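Local coordinates for protein myosin-I heavy chain (Dictyostelium discoideum, PDB 5EJS) that moves along actin as an ATP-driven class VII myosin that works early in phagocytosis and in adhesion, represented here by its C-terminal MyTH4-FERM tail module, at residues 203-208 / 275-280; 321-326 / 360-365. The protein carries 3 engineered substitutions. All coordinates share one frame; numbering follows the deposited sequence.

Interaction 1 of 2, residues 203-208 / 275-280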
loop_
_atom_site.group_PDB
_atom_site.type_symbol
_atom_site.label_atom_id
_atom_site.label_comp_id
_atom_site.label_asym_id
_atom_site.label_seq_id
_atom_site.Cartn_x
_atom_site.Cartn_y
_atom_site.Cartn_z
ATOM N N ILE A 203 -1.033 3.561 12.331
ATOM C CA ILE A 203 -0.368 4.339 13.386
ATOM C C ILE A 203 0.137 5.742 12.892
ATOM O O ILE A 203 0.140 6.695 13.687
ATOM C CB ILE A 203 0.750 3.490 14.103
ATOM C CG1 ILE A 203 1.207 4.164 15.439
ATOM C CG2 ILE A 203 1.923 3.129 13.179
ATOM C CD1 ILE A 203 0.426 3.683 16.619
ATOM N N ASP A 204 0.479 5.874 11.582
ATOM C CA ASP A 204 0.953 7.122 10.966
ATOM C C ASP A 204 -0.188 8.079 10.613
ATOM O O ASP A 204 0.024 9.143 10.022
ATOM C CB ASP A 204 1.860 6.830 9.758
ATOM C CG ASP A 204 1.237 6.173 8.533
ATOM O OD1 ASP A 204 0.053 5.791 8.596
ATOM O OD2 ASP A 204 1.948 6.016 7.519
ATOM N N GLN A 205 -1.405 7.685 10.980
ATOM C CA GLN A 205 -2.685 8.376 10.793
ATOM C C GLN A 205 -3.125 8.404 9.325
ATOM O O GLN A 205 -4.182 8.971 9.028
ATOM C CB GLN A 205 -2.766 9.761 11.486
ATOM C CG GLN A 205 -2.882 9.655 13.021
ATOM C CD GLN A 205 -4.045 8.794 13.550
ATOM O OE1 GLN A 205 -5.237 9.088 13.351
ATOM N NE2 GLN A 205 -3.720 7.728 14.289
ATOM N N SER A 206 -2.431 7.648 8.453
ATOM C CA SER A 206 -2.844 7.440 7.054
ATOM C C SER A 206 -3.996 6.434 7.094
ATOM O O SER A 206 -4.197 5.766 8.109
ATOM C CB SER A 206 -1.691 6.948 6.174
ATOM O OG SER A 206 -1.460 5.562 6.315
ATOM N N THR A 207 -4.763 6.348 6.022
ATOM C CA THR A 207 -5.994 5.568 5.938
ATOM C C THR A 207 -6.007 4.656 4.709
ATOM O O THR A 207 -5.286 4.896 3.730
ATOM C CB THR A 207 -7.117 6.623 5.861
ATOM O OG1 THR A 207 -8.190 6.328 6.749
ATOM C CG2 THR A 207 -7.636 6.885 4.424
ATOM N N LYS A 208 -6.845 3.622 4.750
ATOM C CA LYS A 208 -7.095 2.689 3.639
ATOM C C LYS A 208 -8.572 2.327 3.639
ATOM O O LYS A 208 -9.187 2.264 4.696
ATOM C CB LYS A 208 -6.208 1.415 3.679
ATOM C CG LYS A 208 -4.718 1.614 3.333
ATOM C CD LYS A 208 -4.435 1.814 1.842
ATOM C CE LYS A 208 -3.029 2.290 1.535
ATOM N NZ LYS A 208 -2.806 2.394 0.068
ATOM N N GLU A 275 -16.151 9.828 19.039
ATOM C CA GLU A 275 -16.292 8.856 17.950
ATOM C C GLU A 275 -15.232 7.748 17.980
ATOM O O GLU A 275 -14.065 8.017 18.287
ATOM C CB GLU A 275 -16.295 9.574 16.594
ATOM C CG GLU A 275 -17.137 8.879 15.536
ATOM C CD GLU A 275 -16.743 9.188 14.102
ATOM O OE1 GLU A 275 -15.611 8.825 13.708
ATOM O OE2 GLU A 275 -17.576 9.761 13.362
ATOM N N PHE A 276 -15.656 6.501 17.656
ATOM C CA PHE A 276 -14.780 5.334 17.530
ATOM C C PHE A 276 -14.291 5.220 16.094
ATOM O O PHE A 276 -15.029 5.504 15.145
ATOM C CB PHE A 276 -15.508 4.033 17.886
ATOM C CG PHE A 276 -15.570 3.683 19.356
ATOM C CD1 PHE A 276 -14.516 3.011 19.975
ATOM C CD2 PHE A 276 -16.698 3.977 20.111
ATOM C CE1 PHE A 276 -14.568 2.686 21.339
ATOM C CE2 PHE A 276 -16.758 3.645 21.468
ATOM C CZ PHE A 276 -15.687 3.007 22.077
ATOM N N TYR A 277 -13.050 4.783 15.928
ATOM C CA TYR A 277 -12.459 4.510 14.622
ATOM C C TYR A 277 -11.621 3.259 14.711
ATOM O O TYR A 277 -11.139 2.913 15.782
ATOM C CB TYR A 277 -11.692 5.703 14.021
ATOM C CG TYR A 277 -10.416 6.085 14.730
ATOM C CD1 TYR A 277 -9.199 5.497 14.387
ATOM C CD2 TYR A 277 -10.402 7.097 15.683
ATOM C CE1 TYR A 277 -8.010 5.860 15.020
ATOM C CE2 TYR A 277 -9.215 7.470 16.325
ATOM C CZ TYR A 277 -8.023 6.852 15.985
ATOM O OH TYR A 277 -6.845 7.186 16.607
ATOM N N PHE A 278 -11.488 2.558 13.597
ATOM C CA PHE A 278 -10.706 1.352 13.510
ATOM C C PHE A 278 -9.254 1.717 13.193
ATOM O O PHE A 278 -8.996 2.514 12.287
ATOM C CB PHE A 278 -11.270 0.453 12.411
ATOM C CG PHE A 278 -12.615 -0.180 12.666
ATOM C CD1 PHE A 278 -12.784 -1.108 13.688
ATOM C CD2 PHE A 278 -13.694 0.078 11.825
ATOM C CE1 PHE A 278 -14.009 -1.750 13.879
ATOM C CE2 PHE A 278 -14.930 -0.561 12.026
ATOM C CZ PHE A 278 -15.077 -1.475 13.048
ATOM N N GLN A 279 -8.308 1.131 13.933
ATOM C CA GLN A 279 -6.885 1.355 13.703
ATOM C C GLN A 279 -6.154 0.005 13.576
ATOM O O GLN A 279 -6.372 -0.890 14.391
ATOM C CB GLN A 279 -6.282 2.238 14.829
ATOM C CG GLN A 279 -4.760 2.327 14.788
ATOM C CD GLN A 279 -4.192 3.410 15.630
ATOM O OE1 GLN A 279 -3.737 3.205 16.754
ATOM N NE2 GLN A 279 -4.118 4.596 15.033
ATOM N N VAL A 280 -5.301 -0.142 12.563
ATOM C CA VAL A 280 -4.491 -1.348 12.406
ATOM C C VAL A 280 -3.352 -1.234 13.401
ATOM O O VAL A 280 -2.764 -0.162 13.556
ATOM C CB VAL A 280 -3.989 -1.563 10.966
ATOM C CG1 VAL A 280 -2.854 -2.582 10.917
ATOM C CG2 VAL A 280 -5.125 -1.996 10.052
HETATM O O HOH W 1 -0.531 0.842 12.325
#

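Interaction 2 of 2, residues 321-326 / 360-365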
loop_
_atom_site.group_PDB
_atom_site.type_symbol
_atom_site.label_atom_id
_atom_site.label_comp_id
_atom_site.label_asym_id
_atom_site.label_seq_id
_atom_site.Cartn_x
_atom_site.Cartn_y
_atom_site.Cartn_z
ATOM N N LEU A 321 3.048 4.143 28.353
ATOM C CA LEU A 321 2.645 2.769 28.637
ATOM C C LEU A 321 3.750 1.972 29.362
ATOM O O LEU A 321 3.456 1.085 30.173
ATOM C CB LEU A 321 2.153 2.056 27.347
ATOM C CG LEU A 321 1.872 0.523 27.419
ATOM C CD1 LEU A 321 0.620 0.224 28.216
ATOM C CD2 LEU A 321 1.746 -0.074 26.067
ATOM N N TYR A 322 5.017 2.306 29.089
ATOM C CA TYR A 322 6.195 1.644 29.673
ATOM C C TYR A 322 6.837 2.532 30.735
ATOM O O TYR A 322 7.774 3.240 30.416
ATOM C CB TYR A 322 7.187 1.301 28.536
ATOM C CG TYR A 322 6.569 0.517 27.385
ATOM C CD1 TYR A 322 5.925 -0.708 27.607
ATOM C CD2 TYR A 322 6.605 1.008 26.074
ATOM C CE1 TYR A 322 5.297 -1.394 26.563
ATOM C CE2 TYR A 322 6.019 0.301 25.011
ATOM C CZ TYR A 322 5.377 -0.902 25.262
ATOM O OH TYR A 322 4.767 -1.561 24.234
ATOM N N THR A 323 6.325 2.536 31.980
ATOM C CA THR A 323 6.784 3.488 33.005
ATOM C C THR A 323 7.660 2.897 34.107
ATOM O O THR A 323 8.214 3.659 34.905
ATOM C CB THR A 323 5.591 4.262 33.608
ATOM O OG1 THR A 323 4.555 3.367 34.042
ATOM C CG2 THR A 323 5.025 5.276 32.649
ATOM N N ASN A 324 7.816 1.570 34.143
ATOM C CA ASN A 324 8.658 0.906 35.142
ATOM C C ASN A 324 9.966 0.557 34.464
ATOM O O ASN A 324 10.258 -0.606 34.151
ATOM C CB ASN A 324 7.914 -0.278 35.826
ATOM C CG ASN A 324 6.680 0.151 36.637
ATOM O OD1 ASN A 324 6.361 1.342 36.781
ATOM N ND2 ASN A 324 5.961 -0.809 37.213
ATOM N N VAL A 325 10.674 1.636 34.098
ATOM C CA VAL A 325 11.991 1.682 33.422
ATOM C C VAL A 325 12.722 2.765 34.206
ATOM O O VAL A 325 12.149 3.845 34.404
ATOM C CB VAL A 325 11.846 2.043 31.910
ATOM C CG1 VAL A 325 13.150 2.516 31.285
ATOM C CG2 VAL A 325 11.257 0.885 31.107
ATOM N N ASN A 326 13.937 2.480 34.701
ATOM C CA ASN A 326 14.691 3.412 35.542
ATOM C C ASN A 326 15.251 4.601 34.759
ATOM O O ASN A 326 15.239 4.579 33.528
ATOM C CB ASN A 326 15.769 2.684 36.348
ATOM C CG ASN A 326 16.862 2.038 35.552
ATOM O OD1 ASN A 326 17.514 2.646 34.691
ATOM N ND2 ASN A 326 17.088 0.773 35.852
ATOM N N PRO A 360 8.089 10.429 27.871
ATOM C CA PRO A 360 6.693 10.716 28.241
ATOM C C PRO A 360 6.648 11.466 29.569
ATOM O O PRO A 360 7.572 11.335 30.378
ATOM C CB PRO A 360 6.081 9.323 28.384
ATOM C CG PRO A 360 7.221 8.462 28.796
ATOM C CD PRO A 360 8.431 9.008 28.120
ATOM N N ASP A 361 5.571 12.219 29.812
ATOM C CA ASP A 361 5.398 12.983 31.059
ATOM C C ASP A 361 5.542 12.152 32.339
ATOM O O ASP A 361 6.084 12.634 33.327
ATOM C CB ASP A 361 4.042 13.699 31.055
ATOM C CG ASP A 361 3.919 14.814 30.045
ATOM O OD1 ASP A 361 4.920 15.095 29.331
ATOM O OD2 ASP A 361 2.829 15.390 29.947
ATOM N N GLN A 362 5.042 10.916 32.315
ATOM C CA GLN A 362 5.053 9.959 33.418
ATOM C C GLN A 362 6.504 9.677 33.900
ATOM O O GLN A 362 6.753 9.596 35.105
ATOM C CB GLN A 362 4.340 8.669 32.966
ATOM C CG GLN A 362 2.822 8.808 32.636
ATOM C CD GLN A 362 2.416 9.276 31.231
ATOM O OE1 GLN A 362 3.236 9.697 30.383
ATOM N NE2 GLN A 362 1.108 9.233 30.969
ATOM N N ILE A 363 7.460 9.580 32.965
ATOM C CA ILE A 363 8.881 9.370 33.266
ATOM C C ILE A 363 9.520 10.711 33.670
ATOM O O ILE A 363 10.243 10.779 34.660
ATOM C CB ILE A 363 9.590 8.729 32.029
ATOM C CG1 ILE A 363 9.099 7.265 31.751
ATOM C CG2 ILE A 363 11.129 8.821 32.092
ATOM C CD1 ILE A 363 9.471 6.221 32.729
ATOM N N LEU A 364 9.262 11.765 32.873
ATOM C CA LEU A 364 9.764 13.126 33.045
ATOM C C LEU A 364 9.523 13.641 34.448
ATOM O O LEU A 364 10.394 14.311 35.005
ATOM C CB LEU A 364 9.128 14.075 31.987
ATOM C CG LEU A 364 9.545 15.562 32.001
ATOM C CD1 LEU A 364 11.012 15.770 31.581
ATOM C CD2 LEU A 364 8.663 16.397 31.126
ATOM N N ASN A 365 8.360 13.306 35.025
ATOM C CA ASN A 365 7.911 13.731 36.349
ATOM C C ASN A 365 8.848 13.422 37.484
ATOM O O ASN A 365 8.736 14.064 38.538
ATOM C CB ASN A 365 6.583 13.062 36.676
ATOM C CG ASN A 365 5.391 13.670 36.039
ATOM O OD1 ASN A 365 5.464 14.704 35.367
ATOM N ND2 ASN A 365 4.266 13.024 36.250
#

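Interaction 1 of 2, residues 203-208 / 275-280
Q205 reaches across to strand 276-282 and sets its terminal amide beside the amide of Q279 and the hydroxyl end of Y277. Its NE2 lies 3.2 Å from NE2 of Q279; two donors face each other there, so the approach is packing and not a bond, with the amide planes 64° apart. Toward the tyrosine the same amide meets the hydroxyl end, Q205 NE2 standing 3.9 Å from Y277 OH, and its plane is turned 78° from the ring. I203 lies farther along the amide of Q279, its CD1 4.2 Å from Q279 OE1. Backbone to backbone, a water bridges the gap: it accepts from I203 N at 2.8 Å and donates to V280 O at 2.7 Å. This is the hairpin turn between the first two strands of the ubiquitin-like lobe of the FERM domain, facing strand 276-282, the last in sequence but the middle one of the five-stranded sheet, where it runs parallel to strand 197-201. The turn is shaped by D204, whose OD1 takes the backbone N of S206 in an Asx turn (3.1 Å) and also S206 OG (2.7 Å). With its chain bent at chi2 (-55°), Q205 turns its amide back so that OE1 accepts from R201, which also makes a cation-pi contact with the Y277 ring. Y277 OH hydrogen-bonds to E246, and Q279 OE1 is held by R281.

Interaction 2 of 2, residues 321-326 / 360-365
With CG1 of I363 anti to its carbonyl carbon (chi1 -67°) and chi2 at -69°, CD1 is carried over to the backbone of the loop 321-326. The methyl, I363 CD1, lies 3.6 Å from T323 O and 3.8 Å from T323 CA, and it also approaches V325 O at 4.0 Å, so it rests against the bend of the loop, beside its carbonyl oxygens. In T323, chi1 of 51° leaves CG2 anti to the carbonyl carbon, and this methyl packs on the aliphatic base of Q362, 3.5 Å from its CB and 4.2 Å from its CG. The segments meet by van der Waals contact, one methyl against backbone carbonyls and the other against a methylene. The loop bend has a weak backbone hydrogen bond of its own, from V325 N to T323 O. Further out, I363 also touches S330 of helix 327-341 and W372 of helix 369-381, while V325 packs on S330 and I333. Y322 hydrogen-bonds through its hydroxyl to E316. N326 caps helix 327-341 by accepting from D329 N, and P360 sits at the N-cap of the short helix 361-364. The contact thus joins the loop between helices 303-318 and 327-341 to helix 361-364 within the helical central lobe of the FERM domain.

Following the chain, the MyTH4 helices come first, and interaction 1 opens just after strand 197-201, at the turn into strand 207-211. It closes at strand 276-282, enclosing helix 218-229, the hairpin 239-254 and helix 260-268 in one long loop of the ubiquitin-like lobe. Interaction 2 opens later, after helix 303-318, and closes at helix 361-364, spanning helix 327-341 and helix 352-355. The two loops thus follow in series, neither nested nor crossed. The centres of interaction 1 and interaction 2 are 26 Å apart, and the nearest atoms of interactions 1 and 2 are about 10 Å apart, without touching. Interaction 1 ties a turn to a sheet, interaction 2 a loop to a helix, in successive lobes of one FERM domain.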